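Local coordinates for YcgJ protein (Bacillus subtilis, PDB 1XXL) that is of unknown function but probably acts as an S-adenosylmethionine-dependent methyltransferase built on a Rossmann-like fold, at residues A[34-39]-A[71-76]; A[105-110]-A[155-160]; A[126-131]-A[135-140]; A[159-164]-A[230-235]. One frame throughout, in Å; residues are numbered along the deposited sequence.

In the fold
The four contacts illustrate how helices, strands and a loop are joined around the central sheet of a Rossmann-like methyltransferase fold. Contacts 1 and 2 both lie near the S-adenosylmethionine site: the side chain of Phe73 is about 9 Å from that of Gly29, which binds the cofactor, and about 7 Å from that of Asp50, assigned to the same site, while Val107 is about 8 Å from Ala78, similarly assigned. Contacts 2 and 4 adjoin, their centres 6 Å apart; they share Ala159 and Met160, and Trp157 packs on Ile232. Contact 3, centred 30 Å from contact 1, meets contact 2 where Glu129 OE2 lies 2.7 Å from Ser155 OG, a probable hydrogen bond, and contact 4 through Tyr126 and Ile230.

Contact 1 (A[34-39]-A[71-76]); sequences HTALAF and VRFQQG
Ala36 and Leu37, neighbours on one turn of helix 34-39, divide the work of meeting strand 71-75, and apolar contact does nearly all of it. The methyl CB of Ala36 points at the strand and rests obliquely against the far end of the Phe73 ring, 3.8 Å from CE2 and almost as close to CZ. Leu37 works with its tip: CD2 comes 3.8 Å from Val71 CG2, the two side chains crossing at about a right angle. The one approach to a polar atom is that of Val71 CG1, which lies 3.8 Å from the carbonyl O of Ala36. Both valine methyls can serve because chi1 of -54° sets CG1 beside the backbone N and CG2 between N and the carbonyl carbon. Ala36 fits the last position of a GxGxxA-like pattern, consistent with the Rossmann-type loop and helix of S-adenosylmethionine-dependent methyltransferases. One residue earlier, Thr35 OG1 is hydrogen-bonded to Arg94, which binds that cofactor. Helix and strand run nearly antiparallel, at 160°. Strand 45-50 pairs in parallel with strand 71-75, and its Cys46 touches both Ala36 and Val71, while helix 53-66 packs on Leu37, Val71 and Phe73 through Phe62, Ala63 and Ala59.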
loop_
_atom_site.group_PDB
_atom_site.type_symbol
_atom_site.label_atom_id
_atom_site.label_comp_id
_atom_site.label_asym_id
_atom_site.label_seq_id
_atom_site.Cartn_x
_atom_site.Cartn_y
_atom_site.Cartn_z
ATOM N N HIS A 34 1.879 -6.897 -10.716
ATOM C CA HIS A 34 2.691 -5.852 -11.351
ATOM C C HIS A 34 3.982 -5.537 -10.590
ATOM O O HIS A 34 5.027 -5.382 -11.218
ATOM C CB HIS A 34 1.865 -4.580 -11.574
ATOM C CG HIS A 34 0.812 -4.735 -12.622
ATOM N ND1 HIS A 34 -0.480 -5.108 -12.325
ATOM C CD2 HIS A 34 0.869 -4.610 -13.969
ATOM C CE1 HIS A 34 -1.183 -5.186 -13.443
ATOM N NE2 HIS A 34 -0.387 -4.887 -14.456
ATOM N N THR A 35 3.919 -5.466 -9.258
ATOM C CA THR A 35 5.107 -5.136 -8.475
ATOM C C THR A 35 6.172 -6.219 -8.641
ATOM O O THR A 35 7.337 -5.917 -8.897
ATOM C CB THR A 35 4.802 -4.894 -6.964
ATOM O OG1 THR A 35 3.777 -3.914 -6.841
ATOM C CG2 THR A 35 6.039 -4.374 -6.219
ATOM N N ALA A 36 5.762 -7.475 -8.519
ATOM C CA ALA A 36 6.699 -8.601 -8.618
ATOM C C ALA A 36 7.327 -8.683 -9.998
ATOM O O ALA A 36 8.540 -8.895 -10.126
ATOM C CB ALA A 36 6.000 -9.939 -8.260
ATOM N N LEU A 37 6.518 -8.515 -11.037
ATOM C CA LEU A 37 7.061 -8.504 -12.406
ATOM C C LEU A 37 8.049 -7.376 -12.659
ATOM O O LEU A 37 9.059 -7.564 -13.340
ATOM C CB LEU A 37 5.945 -8.415 -13.427
ATOM C CG LEU A 37 4.990 -9.609 -13.457
ATOM C CD1 LEU A 37 4.011 -9.375 -14.595
ATOM C CD2 LEU A 37 5.718 -10.891 -13.671
ATOM N N ALA A 38 7.776 -6.204 -12.099
ATOM C CA ALA A 38 8.688 -5.070 -12.286
ATOM C C ALA A 38 10.055 -5.302 -11.632
ATOM O O ALA A 38 11.067 -4.855 -12.152
ATOM C CB ALA A 38 8.047 -3.790 -11.796
ATOM N N PHE A 39 10.090 -6.031 -10.518
ATOM C CA PHE A 39 11.354 -6.319 -9.846
ATOM C C PHE A 39 12.148 -7.412 -10.527
ATOM O O PHE A 39 13.372 -7.463 -10.385
ATOM C CB PHE A 39 11.123 -6.702 -8.364
ATOM C CG PHE A 39 11.116 -5.523 -7.424
ATOM C CD1 PHE A 39 9.960 -4.768 -7.243
ATOM C CD2 PHE A 39 12.269 -5.156 -6.734
ATOM C CE1 PHE A 39 9.954 -3.651 -6.382
ATOM C CE2 PHE A 39 12.262 -4.058 -5.857
ATOM C CZ PHE A 39 11.107 -3.310 -5.693
ATOM N N VAL A 71 9.359 -15.455 -10.816
ATOM C CA VAL A 71 8.351 -14.887 -9.945
ATOM C C VAL A 71 7.342 -15.987 -9.630
ATOM O O VAL A 71 6.965 -16.739 -10.520
ATOM C CB VAL A 71 7.634 -13.620 -10.563
ATOM C CG1 VAL A 71 8.629 -12.577 -10.984
ATOM C CG2 VAL A 71 6.749 -14.001 -11.749
ATOM N N ARG A 72 6.937 -16.113 -8.372
ATOM C CA ARG A 72 5.908 -17.084 -7.987
ATOM C C ARG A 72 4.892 -16.390 -7.076
ATOM O O ARG A 72 5.232 -15.436 -6.377
ATOM C CB ARG A 72 6.536 -18.322 -7.311
ATOM C CG ARG A 72 7.216 -19.310 -8.310
ATOM C CD ARG A 72 7.593 -20.685 -7.666
ATOM N NE ARG A 72 6.398 -21.405 -7.150
ATOM C CZ ARG A 72 5.881 -22.547 -7.625
ATOM N NH1 ARG A 72 6.452 -23.211 -8.623
ATOM N NH2 ARG A 72 4.774 -23.035 -7.065
ATOM N N PHE A 73 3.647 -16.845 -7.122
ATOM C CA PHE A 73 2.570 -16.271 -6.319
ATOM C C PHE A 73 1.940 -17.349 -5.463
ATOM O O PHE A 73 1.880 -18.513 -5.835
ATOM C CB PHE A 73 1.539 -15.564 -7.196
ATOM C CG PHE A 73 2.140 -14.484 -8.049
ATOM C CD1 PHE A 73 2.573 -14.766 -9.344
ATOM C CD2 PHE A 73 2.355 -13.211 -7.533
ATOM C CE1 PHE A 73 3.175 -13.811 -10.115
ATOM C CE2 PHE A 73 2.964 -12.225 -8.305
ATOM C CZ PHE A 73 3.382 -12.521 -9.591
ATOM N N GLN A 74 1.548 -16.975 -4.262
ATOM C CA GLN A 74 0.807 -17.890 -3.424
ATOM C C GLN A 74 -0.206 -17.133 -2.614
ATOM O O GLN A 74 -0.126 -15.908 -2.505
ATOM C CB GLN A 74 1.743 -18.724 -2.555
ATOM C CG GLN A 74 2.548 -17.979 -1.508
ATOM C CD GLN A 74 3.472 -18.934 -0.746
ATOM O OE1 GLN A 74 4.434 -19.464 -1.299
ATOM N NE2 GLN A 74 3.170 -19.162 0.513
ATOM N N GLN A 75 -1.187 -17.864 -2.095
ATOM C CA GLN A 75 -2.182 -17.272 -1.243
ATOM C C GLN A 75 -1.643 -17.163 0.186
ATOM O O GLN A 75 -1.034 -18.093 0.714
ATOM C CB GLN A 75 -3.488 -18.072 -1.257
ATOM C CG GLN A 75 -4.604 -17.427 -0.427
ATOM C CD GLN A 75 -5.929 -18.186 -0.504
ATOM O OE1 GLN A 75 -5.953 -19.384 -0.793
ATOM N NE2 GLN A 75 -7.036 -17.485 -0.250
ATOM N N GLY A 76 -1.886 -16.019 0.809
ATOM C CA GLY A 76 -1.541 -15.835 2.216
ATOM C C GLY A 76 -1.786 -14.416 2.656
ATOM O O GLY A 76 -2.105 -13.556 1.833
#

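Contact 2 (A[105-110]-A[155-160]); sequences KAVREV and SEWQAM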
loop_
_atom_site.group_PDB
_atom_site.type_symbol
_atom_site.label_atom_id
_atom_site.label_comp_id
_atom_site.label_asym_id
_atom_site.label_seq_id
_atom_site.Cartn_x
_atom_site.Cartn_y
_atom_site.Cartn_z
ATOM N N LYS A 105 0.507 -6.781 13.806
ATOM C CA LYS A 105 0.975 -8.148 13.573
ATOM C C LYS A 105 1.649 -8.304 12.190
ATOM O O LYS A 105 2.637 -9.016 12.074
ATOM C CB LYS A 105 -0.194 -9.123 13.748
ATOM C CG LYS A 105 0.140 -10.609 13.547
ATOM C CD LYS A 105 1.439 -11.063 14.254
ATOM C CE LYS A 105 1.452 -12.583 14.484
ATOM N NZ LYS A 105 2.578 -12.978 15.393
ATOM N N ALA A 106 1.143 -7.613 11.159
ATOM C CA ALA A 106 1.777 -7.609 9.815
ATOM C C ALA A 106 3.252 -7.139 9.882
ATOM O O ALA A 106 4.143 -7.810 9.369
ATOM C CB ALA A 106 0.981 -6.741 8.845
ATOM N N VAL A 107 3.499 -6.002 10.539
ATOM C CA VAL A 107 4.849 -5.444 10.662
ATOM C C VAL A 107 5.761 -6.347 11.449
ATOM O O VAL A 107 6.948 -6.449 11.152
ATOM C CB VAL A 107 4.850 -4.032 11.315
ATOM C CG1 VAL A 107 6.295 -3.520 11.508
ATOM C CG2 VAL A 107 4.068 -3.050 10.446
ATOM N N ARG A 108 5.210 -7.000 12.468
ATOM C CA ARG A 108 5.969 -7.942 13.257
ATOM C C ARG A 108 6.429 -9.113 12.365
ATOM O O ARG A 108 7.575 -9.564 12.438
ATOM C CB ARG A 108 5.097 -8.405 14.442
ATOM C CG ARG A 108 5.784 -9.184 15.527
ATOM C CD ARG A 108 4.766 -9.659 16.606
ATOM N NE ARG A 108 3.692 -8.666 16.793
ATOM C CZ ARG A 108 2.483 -8.909 17.316
ATOM N NH1 ARG A 108 2.162 -10.118 17.788
ATOM N NH2 ARG A 108 1.592 -7.921 17.395
ATOM N N GLU A 109 5.537 -9.584 11.506
ATOM C CA GLU A 109 5.850 -10.662 10.560
ATOM C C GLU A 109 6.853 -10.222 9.482
ATOM O O GLU A 109 7.783 -10.967 9.163
ATOM C CB GLU A 109 4.564 -11.190 9.903
ATOM C CG GLU A 109 3.794 -12.165 10.756
ATOM C CD GLU A 109 4.508 -13.522 10.924
ATOM O OE1 GLU A 109 5.144 -13.700 11.992
ATOM O OE2 GLU A 109 4.449 -14.395 10.015
ATOM N N VAL A 110 6.655 -9.015 8.936
ATOM C CA VAL A 110 7.590 -8.430 7.989
ATOM C C VAL A 110 8.984 -8.390 8.604
ATOM O O VAL A 110 9.932 -8.854 7.981
ATOM C CB VAL A 110 7.170 -7.010 7.548
ATOM C CG1 VAL A 110 8.323 -6.257 6.913
ATOM C CG2 VAL A 110 6.005 -7.092 6.603
ATOM N N SER A 155 3.124 8.884 12.390
ATOM C CA SER A 155 3.424 8.567 13.796
ATOM C C SER A 155 3.280 7.121 14.122
ATOM O O SER A 155 4.142 6.533 14.753
ATOM C CB SER A 155 2.389 9.261 14.691
ATOM O OG SER A 155 2.889 10.484 14.996
ATOM N N GLU A 156 2.129 6.574 13.765
ATOM C CA GLU A 156 1.871 5.166 13.998
ATOM C C GLU A 156 2.870 4.257 13.297
ATOM O O GLU A 156 3.328 3.296 13.890
ATOM C CB GLU A 156 0.437 4.809 13.624
ATOM C CG GLU A 156 -0.566 5.426 14.582
ATOM C CD GLU A 156 -2.013 5.240 14.151
ATOM O OE1 GLU A 156 -2.875 5.158 15.061
ATOM O OE2 GLU A 156 -2.310 5.196 12.925
ATOM N N TRP A 157 3.207 4.543 12.036
ATOM C CA TRP A 157 4.227 3.751 11.333
ATOM C C TRP A 157 5.568 3.850 11.997
ATOM O O TRP A 157 6.274 2.857 12.125
ATOM C CB TRP A 157 4.388 4.209 9.881
ATOM C CG TRP A 157 3.283 3.726 8.988
ATOM C CD1 TRP A 157 2.365 4.488 8.346
ATOM C CD2 TRP A 157 2.990 2.373 8.655
ATOM N NE1 TRP A 157 1.532 3.694 7.604
ATOM C CE2 TRP A 157 1.880 2.389 7.788
ATOM C CE3 TRP A 157 3.571 1.147 8.990
ATOM C CZ2 TRP A 157 1.327 1.212 7.239
ATOM C CZ3 TRP A 157 3.025 -0.026 8.454
ATOM C CH2 TRP A 157 1.914 0.018 7.585
ATOM N N GLN A 158 5.947 5.058 12.401
ATOM C CA GLN A 158 7.213 5.221 13.110
ATOM C C GLN A 158 7.265 4.396 14.403
ATOM O O GLN A 158 8.303 3.782 14.689
ATOM C CB GLN A 158 7.488 6.675 13.430
ATOM C CG GLN A 158 7.761 7.487 12.221
ATOM C CD GLN A 158 7.768 8.931 12.533
ATOM O OE1 GLN A 158 8.458 9.369 13.433
ATOM N NE2 GLN A 158 7.018 9.683 11.786
ATOM N N ALA A 159 6.159 4.374 15.155
ATOM C CA ALA A 159 6.093 3.639 16.432
ATOM C C ALA A 159 6.131 2.124 16.200
ATOM O O ALA A 159 6.822 1.405 16.909
ATOM C CB ALA A 159 4.846 4.026 17.209
HETATM N N MSE A 160 5.399 1.648 15.185
HETATM C CA MSE A 160 5.451 0.227 14.792
HETATM C C MSE A 160 6.838 -0.229 14.298
HETATM O O MSE A 160 7.284 -1.319 14.602
HETATM C CB MSE A 160 4.414 -0.059 13.720
HETATM C CG MSE A 160 3.007 0.175 14.200
HETATM SE SE MSE A 160 1.580 -0.552 13.019
HETATM C CE MSE A 160 1.265 1.027 11.860
#
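Val107 reaches from helix 103-113 toward Trp157 and Met160, a selenomethionine, on helix 154-163, so that a single branched side chain carries the whole contact. This is helix-to-helix packing on one face of the sheet in a Rossmann-like methyltransferase fold: Val110 and Trp157 rest on Phe120 and Leu122, which belong to the same strand. The tight part lies on that buried side. Each methyl of the valine has its own task. Val107 CG1 is anti to the backbone N (chi1 176°) and comes 3.9 Å from the carbonyl O of Met160. Val107 CG2 abuts the edge of the indole, near its plane, 3.8 Å from Trp157 CZ3. The selenium is a more distant neighbour, with Met160 SE 4.4 Å from Val107 CG2. Val103, one turn earlier on the first helix, also touches both Trp157 and Met160.

Beyond this core the contact thins out. Arg108, Gln158 and Ala159 are exposed to solvent and make no contact across the pair; Lys105 CD lies over one face of the arginine's guanidinium, and Arg108 also touches Asn164, just after the second helix. The buried side has its own internal brace. The terminal methyl CE of Met160 sits over one face of the Trp157 ring, 3.7 Å above the plane and displaced toward the rim.

Contact 3 (A[126-131]-A[135-140]); sequences YAPEDP and EFVNHL
The carboxamide of Asn138, whose ND2 lies 4.0 Å from the methyl CB of Ala127 across the contact, is gripped at its other polar atom by two groups: OD1 is hydrogen-bonded to both Glu151 N and His148 NE2. With ND2 also bonded to Asp134 O one turn back on its own helix, the amide is fixed in rotation and its buried polar atoms are satisfied, while the alanine meets it without any polar bond. The polar link between the segments is a backbone one, Glu135 N to Pro131 O at 2.9 Å, nearly straight at 165°. It belongs to the first turn of helix 131-144, whose N-cap is Asp130: OD2 accepts a hydrogen bond from Val132 N. The rest of the side-chain packing on the loop is mainly apolar. Val137 turns its CG1 toward the incoming loop, where it lies 4.1 Å from Pro128 CD and 4.2 Å from Ala127 CA. That methyl occupies the place between backbone N and carbonyl carbon (chi1 70°), which aims it at the chain before the helix.

The principle is that of a connection folded back on the helix it begins. Phe212 touches both Pro128 and Val137, and the long strand 222-236 lies alongside, with Leu227 against Val137 and Lys228 and Ile230 against Tyr126. Further along the helix, Leu140 packs on Phe225 and on helix 191-202.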
loop_
_atom_site.group_PDB
_atom_site.type_symbol
_atom_site.label_atom_id
_atom_site.label_comp_id
_atom_site.label_asym_id
_atom_site.label_seq_id
_atom_site.Cartn_x
_atom_site.Cartn_y
_atom_site.Cartn_z
ATOM N N TYR A 126 -1.747 7.705 3.711
ATOM C CA TYR A 126 -1.705 7.762 5.157
ATOM C C TYR A 126 -2.667 8.816 5.704
ATOM O O TYR A 126 -3.084 9.718 5.001
ATOM C CB TYR A 126 -0.264 8.010 5.615
ATOM C CG TYR A 126 0.351 9.327 5.180
ATOM C CD1 TYR A 126 1.094 9.427 4.012
ATOM C CD2 TYR A 126 0.185 10.462 5.941
ATOM C CE1 TYR A 126 1.681 10.625 3.636
ATOM C CE2 TYR A 126 0.734 11.643 5.570
ATOM C CZ TYR A 126 1.488 11.728 4.413
ATOM O OH TYR A 126 2.012 12.935 4.049
ATOM N N ALA A 127 -2.991 8.670 6.981
ATOM C CA ALA A 127 -3.823 9.601 7.731
ATOM C C ALA A 127 -2.961 10.759 8.231
ATOM O O ALA A 127 -1.879 10.538 8.775
ATOM C CB ALA A 127 -4.435 8.885 8.920
ATOM N N PRO A 128 -3.433 12.011 8.046
ATOM C CA PRO A 128 -2.772 13.122 8.704
ATOM C C PRO A 128 -2.755 12.927 10.227
ATOM O O PRO A 128 -3.537 12.133 10.773
ATOM C CB PRO A 128 -3.620 14.331 8.293
ATOM C CG PRO A 128 -4.265 13.924 7.035
ATOM C CD PRO A 128 -4.543 12.461 7.200
ATOM N N GLU A 129 -1.848 13.624 10.886
ATOM C CA GLU A 129 -1.704 13.536 12.339
ATOM C C GLU A 129 -2.968 14.001 13.075
ATOM O O GLU A 129 -3.378 13.375 14.054
ATOM C CB GLU A 129 -0.486 14.347 12.785
ATOM C CG GLU A 129 0.848 13.731 12.352
ATOM C CD GLU A 129 1.049 12.311 12.909
ATOM O OE1 GLU A 129 1.284 11.365 12.118
ATOM O OE2 GLU A 129 0.951 12.146 14.146
ATOM N N ASP A 130 -3.595 15.063 12.570
ATOM C CA ASP A 130 -4.841 15.615 13.152
ATOM C C ASP A 130 -5.945 14.577 13.095
ATOM O O ASP A 130 -6.331 14.167 12.004
ATOM C CB ASP A 130 -5.272 16.878 12.393
ATOM C CG ASP A 130 -6.609 17.491 12.924
ATOM O OD1 ASP A 130 -7.008 18.509 12.345
ATOM O OD2 ASP A 130 -7.235 16.973 13.894
ATOM N N PRO A 131 -6.449 14.135 14.270
ATOM C CA PRO A 131 -7.393 13.028 14.287
ATOM C C PRO A 131 -8.644 13.246 13.476
ATOM O O PRO A 131 -9.200 12.284 13.001
ATOM C CB PRO A 131 -7.755 12.883 15.776
ATOM C CG PRO A 131 -6.681 13.609 16.496
ATOM C CD PRO A 131 -6.176 14.640 15.633
ATOM N N GLU A 135 -9.714 10.721 10.569
ATOM C CA GLU A 135 -11.073 10.206 10.492
ATOM C C GLU A 135 -11.779 10.536 9.141
ATOM O O GLU A 135 -12.455 9.692 8.556
ATOM C CB GLU A 135 -11.767 10.824 11.690
ATOM C CG GLU A 135 -13.168 10.545 11.975
ATOM C CD GLU A 135 -13.548 11.205 13.324
ATOM O OE1 GLU A 135 -14.738 11.573 13.494
ATOM O OE2 GLU A 135 -12.632 11.382 14.196
ATOM N N PHE A 136 -11.583 11.745 8.629
ATOM C CA PHE A 136 -12.237 12.171 7.385
ATOM C C PHE A 136 -11.832 11.277 6.216
ATOM O O PHE A 136 -12.675 10.763 5.476
ATOM C CB PHE A 136 -11.877 13.623 7.066
ATOM C CG PHE A 136 -12.469 14.113 5.790
ATOM C CD1 PHE A 136 -11.771 14.000 4.587
ATOM C CD2 PHE A 136 -13.734 14.683 5.776
ATOM C CE1 PHE A 136 -12.338 14.446 3.407
ATOM C CE2 PHE A 136 -14.284 15.131 4.604
ATOM C CZ PHE A 136 -13.592 15.007 3.425
ATOM N N VAL A 137 -10.527 11.087 6.077
ATOM C CA VAL A 137 -9.997 10.320 4.977
ATOM C C VAL A 137 -10.250 8.828 5.138
ATOM O O VAL A 137 -10.511 8.154 4.151
ATOM C CB VAL A 137 -8.510 10.645 4.691
ATOM C CG1 VAL A 137 -7.565 10.132 5.788
ATOM C CG2 VAL A 137 -8.116 10.104 3.298
ATOM N N ASN A 138 -10.192 8.313 6.367
ATOM C CA ASN A 138 -10.519 6.904 6.583
ATOM C C ASN A 138 -11.978 6.578 6.282
ATOM O O ASN A 138 -12.283 5.527 5.667
ATOM C CB ASN A 138 -10.140 6.441 7.993
ATOM C CG ASN A 138 -8.712 5.942 8.061
ATOM O OD1 ASN A 138 -8.425 4.862 7.566
ATOM N ND2 ASN A 138 -7.812 6.733 8.647
ATOM N N HIS A 139 -12.866 7.468 6.710
ATOM C CA HIS A 139 -14.286 7.354 6.400
ATOM C C HIS A 139 -14.502 7.433 4.873
ATOM O O HIS A 139 -15.242 6.622 4.313
ATOM C CB HIS A 139 -15.101 8.444 7.130
ATOM C CG HIS A 139 -16.583 8.269 7.014
ATOM N ND1 HIS A 139 -17.240 7.150 7.484
ATOM C CD2 HIS A 139 -17.538 9.062 6.472
ATOM C CE1 HIS A 139 -18.537 7.262 7.237
ATOM N NE2 HIS A 139 -18.742 8.409 6.611
ATOM N N LEU A 140 -13.860 8.395 4.204
ATOM C CA LEU A 140 -14.022 8.536 2.745
ATOM C C LEU A 140 -13.665 7.239 2.040
ATOM O O LEU A 140 -14.421 6.740 1.210
ATOM C CB LEU A 140 -13.177 9.667 2.198
ATOM C CG LEU A 140 -13.143 9.887 0.677
ATOM C CD1 LEU A 140 -14.514 10.267 0.126
ATOM C CD2 LEU A 140 -12.147 10.963 0.372
#

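Contact 4 (A[159-164]-A[230-235]); sequences AMFSAN and ILIQGI
Phe161 is the helix residue through which segment 159-164 meets strand 222-236, and its side chain can be followed outward atom by atom. CB points at the strand, and chi1 of -82° sets CG beside the backbone N, directing the CE2 side of the ring at the backbone between Ile232 and Gly234. At the ring, Phe161 CD2 is the first to touch, 3.9 Å from Gly234 CA. Phe161 CE2 goes deepest: it lies 3.5 Å from Gly234 CA and equally 3.5 Å from Ile232 CG2, with the carbonyl carbon of Gln233 near the ring plane at its edge. Phe161 CZ finishes the path 3.7 Å from Ile232 CG2. Both Ile232 CG2 and Gly234 CA approach the ring obliquely. The glycine matters here, since a beta carbon built on it would clash with Phe161 CE2 as the ring lies. With an alanine at Phe161 the ring is gone, which is likely to open a gap beside Gly234 CA and leave Ile232 CG2 without its aromatic partner.

Along the same segment, Asn164 ND2 donates to Met160 O at 2.9 Å, so this side chain closes back on the preceding turn.

Helix and strand run almost the same way, at 12°. Strand 222-236 lies antiparallel between strands 118-125 and 166-179, whose Leu122 and Tyr168 flank Ile232. The beta carbon of Gln233 points away from the helix, its side chain touches Thr16 of helix 7-17, and OE1 is hydrogen-bonded to Arg119 NH1.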
loop_
_atom_site.group_PDB
_atom_site.type_symbol
_atom_site.label_atom_id
_atom_site.label_comp_id
_atom_site.label_asym_id
_atom_site.label_seq_id
_atom_site.Cartn_x
_atom_site.Cartn_y
_atom_site.Cartn_z
ATOM N N ALA A 159 6.159 4.374 15.155
ATOM C CA ALA A 159 6.093 3.639 16.432
ATOM C C ALA A 159 6.131 2.124 16.200
ATOM O O ALA A 159 6.822 1.405 16.909
ATOM C CB ALA A 159 4.846 4.026 17.209
HETATM N N MSE A 160 5.399 1.648 15.185
HETATM C CA MSE A 160 5.451 0.227 14.792
HETATM C C MSE A 160 6.838 -0.229 14.298
HETATM O O MSE A 160 7.284 -1.319 14.602
HETATM C CB MSE A 160 4.414 -0.059 13.720
HETATM C CG MSE A 160 3.007 0.175 14.200
HETATM SE SE MSE A 160 1.580 -0.552 13.019
HETATM C CE MSE A 160 1.265 1.027 11.860
ATOM N N PHE A 161 7.517 0.607 13.527
ATOM C CA PHE A 161 8.864 0.273 13.096
ATOM C C PHE A 161 9.795 0.165 14.288
ATOM O O PHE A 161 10.552 -0.802 14.390
ATOM C CB PHE A 161 9.406 1.287 12.109
ATOM C CG PHE A 161 8.960 1.064 10.697
ATOM C CD1 PHE A 161 7.695 0.564 10.405
ATOM C CD2 PHE A 161 9.797 1.394 9.643
ATOM C CE1 PHE A 161 7.294 0.385 9.083
ATOM C CE2 PHE A 161 9.382 1.232 8.329
ATOM C CZ PHE A 161 8.140 0.729 8.050
ATOM N N SER A 162 9.715 1.142 15.187
ATOM C CA SER A 162 10.529 1.143 16.391
ATOM C C SER A 162 10.266 -0.078 17.263
ATOM O O SER A 162 11.210 -0.636 17.817
ATOM C CB SER A 162 10.311 2.435 17.197
ATOM O OG SER A 162 11.400 2.673 18.069
ATOM N N ALA A 163 8.997 -0.480 17.388
ATOM C CA ALA A 163 8.613 -1.677 18.138
ATOM C C ALA A 163 9.216 -2.984 17.612
ATOM O O ALA A 163 9.311 -3.964 18.341
ATOM C CB ALA A 163 7.108 -1.803 18.192
ATOM N N ASN A 164 9.635 -2.975 16.351
ATOM C CA ASN A 164 10.108 -4.153 15.627
ATOM C C ASN A 164 11.527 -3.999 15.106
ATOM O O ASN A 164 11.937 -4.735 14.232
ATOM C CB ASN A 164 9.132 -4.453 14.486
ATOM C CG ASN A 164 7.796 -4.971 14.992
ATOM O OD1 ASN A 164 7.706 -6.107 15.402
ATOM N ND2 ASN A 164 6.766 -4.135 14.986
ATOM N N ILE A 230 3.034 8.146 0.513
ATOM C CA ILE A 230 4.414 8.119 0.950
ATOM C C ILE A 230 5.108 6.817 0.536
ATOM O O ILE A 230 4.466 5.787 0.376
ATOM C CB ILE A 230 4.459 8.328 2.496
ATOM C CG1 ILE A 230 5.868 8.685 2.958
ATOM C CG2 ILE A 230 3.854 7.112 3.199
ATOM C CD1 ILE A 230 5.969 9.095 4.464
ATOM N N LEU A 231 6.426 6.878 0.361
ATOM C CA LEU A 231 7.269 5.692 0.417
ATOM C C LEU A 231 8.079 5.787 1.678
ATOM O O LEU A 231 8.845 6.754 1.876
ATOM C CB LEU A 231 8.210 5.560 -0.777
ATOM C CG LEU A 231 9.314 4.483 -0.619
ATOM C CD1 LEU A 231 8.733 3.101 -0.450
ATOM C CD2 LEU A 231 10.267 4.483 -1.836
ATOM N N ILE A 232 7.903 4.781 2.525
ATOM C CA ILE A 232 8.673 4.620 3.736
ATOM C C ILE A 232 9.626 3.455 3.497
ATOM O O ILE A 232 9.226 2.412 2.956
ATOM C CB ILE A 232 7.747 4.280 4.934
ATOM C CG1 ILE A 232 6.865 5.469 5.302
ATOM C CG2 ILE A 232 8.541 3.833 6.159
ATOM C CD1 ILE A 232 5.588 5.050 5.982
ATOM N N GLN A 233 10.875 3.628 3.910
ATOM C CA GLN A 233 11.830 2.541 3.975
ATOM C C GLN A 233 12.099 2.150 5.424
ATOM O O GLN A 233 12.445 3.004 6.263
ATOM C CB GLN A 233 13.134 2.901 3.285
ATOM C CG GLN A 233 14.140 1.745 3.245
ATOM C CD GLN A 233 15.301 1.990 2.291
ATOM O OE1 GLN A 233 15.497 1.245 1.336
ATOM N NE2 GLN A 233 16.067 3.009 2.550
ATOM N N GLY A 234 11.907 0.865 5.710
ATOM C CA GLY A 234 12.383 0.232 6.950
ATOM C C GLY A 234 13.647 -0.585 6.723
ATOM O O GLY A 234 13.775 -1.304 5.723
ATOM N N ILE A 235 14.619 -0.458 7.616
ATOM C CA ILE A 235 15.792 -1.305 7.573
ATOM C C ILE A 235 15.890 -2.055 8.907
ATOM O O ILE A 235 15.842 -1.435 9.992
ATOM C CB ILE A 235 17.109 -0.502 7.257
ATOM C CG1 ILE A 235 17.031 0.082 5.843
ATOM C CG2 ILE A 235 18.325 -1.428 7.344
ATOM C CD1 ILE A 235 18.058 1.081 5.544
#